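Local coordinates for uncharacterized protein lp_0118 (Lactobacillus plantarum, PDB 3K2Y) that is of unknown function but carries a HIRAN domain and probably binds nucleic acid, perhaps together with zinc, at residues A[7-12]-A[69-74]. Sequence-based numbering, arbitrary orientation.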
loop_
_atom_site.group_PDB
_atom_site.type_symbol
_atom_site.label_atom_id
_atom_site.label_comp_id
_atom_site.label_asym_id
_atom_site.label_seq_id
_atom_site.Cartn_x
_atom_site.Cartn_y
_atom_site.Cartn_z
ATOM N N ALA A 7 -26.825 -8.197 -3.378
ATOM C CA ALA A 7 -25.960 -7.505 -4.322
ATOM C C ALA A 7 -25.731 -6.078 -3.863
ATOM O O ALA A 7 -26.648 -5.419 -3.376
ATOM C CB ALA A 7 -26.587 -7.507 -5.708
ATOM N N LEU A 8 -24.498 -5.608 -4.009
ATOM C CA LEU A 8 -24.145 -4.252 -3.618
ATOM C C LEU A 8 -23.854 -3.464 -4.890
ATOM O O LEU A 8 -24.775 -2.980 -5.553
ATOM C CB LEU A 8 -22.921 -4.271 -2.694
ATOM C CG LEU A 8 -23.072 -5.065 -1.388
ATOM C CD1 LEU A 8 -21.805 -4.943 -0.545
ATOM C CD2 LEU A 8 -24.272 -4.545 -0.615
ATOM N N ASP A 9 -22.580 -3.339 -5.243
ATOM C CA ASP A 9 -22.222 -2.623 -6.457
ATOM C C ASP A 9 -20.948 -3.189 -7.060
ATOM O O ASP A 9 -20.378 -4.146 -6.540
ATOM C CB ASP A 9 -22.041 -1.133 -6.172
ATOM C CG ASP A 9 -22.643 -0.262 -7.258
ATOM O OD1 ASP A 9 -22.458 -0.578 -8.457
ATOM O OD2 ASP A 9 -23.299 0.743 -6.913
ATOM N N THR A 10 -20.506 -2.595 -8.162
ATOM C CA THR A 10 -19.303 -3.048 -8.840
ATOM C C THR A 10 -18.097 -2.196 -8.477
ATOM O O THR A 10 -18.223 -1.003 -8.207
ATOM C CB THR A 10 -19.482 -3.011 -10.367
ATOM O OG1 THR A 10 -19.933 -1.711 -10.762
ATOM C CG2 THR A 10 -20.490 -4.052 -10.809
ATOM N N VAL A 11 -16.924 -2.819 -8.466
ATOM C CA VAL A 11 -15.691 -2.111 -8.148
ATOM C C VAL A 11 -14.567 -2.574 -9.065
ATOM O O VAL A 11 -14.669 -3.612 -9.723
ATOM C CB VAL A 11 -15.254 -2.341 -6.673
ATOM C CG1 VAL A 11 -16.312 -1.814 -5.721
ATOM C CG2 VAL A 11 -15.001 -3.812 -6.428
ATOM N N THR A 12 -13.497 -1.790 -9.109
ATOM C CA THR A 12 -12.347 -2.122 -9.935
ATOM C C THR A 12 -11.209 -2.545 -9.020
ATOM O O THR A 12 -11.063 -2.017 -7.918
ATOM C CB THR A 12 -11.892 -0.911 -10.765
ATOM O OG1 THR A 12 -13.010 -0.385 -11.496
ATOM C CG2 THR A 12 -10.798 -1.321 -11.741
ATOM N N GLN A 69 -13.825 3.490 1.034
ATOM C CA GLN A 69 -14.638 3.920 2.170
ATOM C C GLN A 69 -15.905 3.139 2.515
ATOM O O GLN A 69 -15.998 2.556 3.594
ATOM C CB GLN A 69 -14.992 5.406 2.006
ATOM C CG GLN A 69 -16.088 5.903 2.935
ATOM C CD GLN A 69 -17.087 6.799 2.220
ATOM O OE1 GLN A 69 -16.726 7.851 1.686
ATOM N NE2 GLN A 69 -18.351 6.383 2.204
ATOM N N PRO A 70 -16.895 3.113 1.606
ATOM C CA PRO A 70 -18.154 2.399 1.858
ATOM C C PRO A 70 -18.015 0.963 2.360
ATOM O O PRO A 70 -18.489 0.623 3.444
ATOM C CB PRO A 70 -18.869 2.462 0.505
ATOM C CG PRO A 70 -18.316 3.711 -0.122
ATOM C CD PRO A 70 -16.851 3.602 0.216
ATOM N N TYR A 71 -17.370 0.124 1.557
ATOM C CA TYR A 71 -17.194 -1.278 1.904
ATOM C C TYR A 71 -16.309 -1.462 3.131
ATOM O O TYR A 71 -16.510 -2.390 3.921
ATOM C CB TYR A 71 -16.631 -2.019 0.696
ATOM C CG TYR A 71 -17.484 -1.816 -0.530
ATOM C CD1 TYR A 71 -18.758 -2.380 -0.613
ATOM C CD2 TYR A 71 -17.045 -1.020 -1.586
ATOM C CE1 TYR A 71 -19.571 -2.156 -1.713
ATOM C CE2 TYR A 71 -17.853 -0.788 -2.695
ATOM C CZ TYR A 71 -19.112 -1.361 -2.750
ATOM O OH TYR A 71 -19.913 -1.148 -3.846
ATOM N N ALA A 72 -15.343 -0.563 3.293
ATOM C CA ALA A 72 -14.440 -0.609 4.434
ATOM C C ALA A 72 -15.251 -0.462 5.717
ATOM O O ALA A 72 -15.001 -1.153 6.704
ATOM C CB ALA A 72 -13.414 0.510 4.334
ATOM N N THR A 73 -16.230 0.436 5.688
ATOM C CA THR A 73 -17.088 0.677 6.844
ATOM C C THR A 73 -17.995 -0.525 7.110
ATOM O O THR A 73 -18.181 -0.929 8.260
ATOM C CB THR A 73 -17.965 1.932 6.636
ATOM O OG1 THR A 73 -17.127 3.053 6.328
ATOM C CG2 THR A 73 -18.770 2.240 7.897
ATOM N N LEU A 74 -18.554 -1.099 6.046
ATOM C CA LEU A 74 -19.429 -2.263 6.185
ATOM C C LEU A 74 -18.700 -3.464 6.774
ATOM O O LEU A 74 -19.251 -4.178 7.613
ATOM C CB LEU A 74 -20.022 -2.658 4.832
ATOM C CG LEU A 74 -20.962 -1.651 4.171
ATOM C CD1 LEU A 74 -21.471 -2.220 2.851
ATOM C CD2 LEU A 74 -22.124 -1.344 5.109
HETATM O O HOH W 1 -19.256 0.384 -5.985
#
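Helix 68-76 of this HIRAN-domain barrel packs against strand 4-14 chiefly through one long aromatic side chain, that of Y71. At their closest the axes of the two short segments are 11.1 Å apart, a distance tyrosine can span. With CG anti to its carbonyl carbon (chi1 -54°), Y71 sends its ring from helix to strand, between L8 and V11. L8 and Y71 run antiparallel alongside one another, and L8 CD1 lies near the ring plane at its edge, 3.8 Å from Y71 CE1. V11, a branched, apolar and buried partner, comes tip to tip instead: its CG1 is 3.5 Å from Y71 CE2. One helical turn on, L74 adds a looser methyl contact, its CD1 4.4 Å from L8 CD1; the leucines' branched apolar ends suit this, L8 meeting both ring edge and L74. Y71 OH rests 3.2 Å from D9 CB and makes no direct hydrogen bond to residues 7-12; a water in the ring plane bridges the two, 2.7 Å from Y71 OH and donating to T10 O at 2.8 Å. D9 is exposed, which suits its charge; its carboxylate turns from the helix and accepts from T10 N on the anti lone pair of OD1, 2.8 Å away. An alanine in place of Y71 would probably cost both the apolar bridge to L8 and V11 and the water link to T10. Y71 also touches L99 on strand 96-103, whose backbone is hydrogen-bonded to L8 and D9, so the helix rests on both adjoining strands of the barrel.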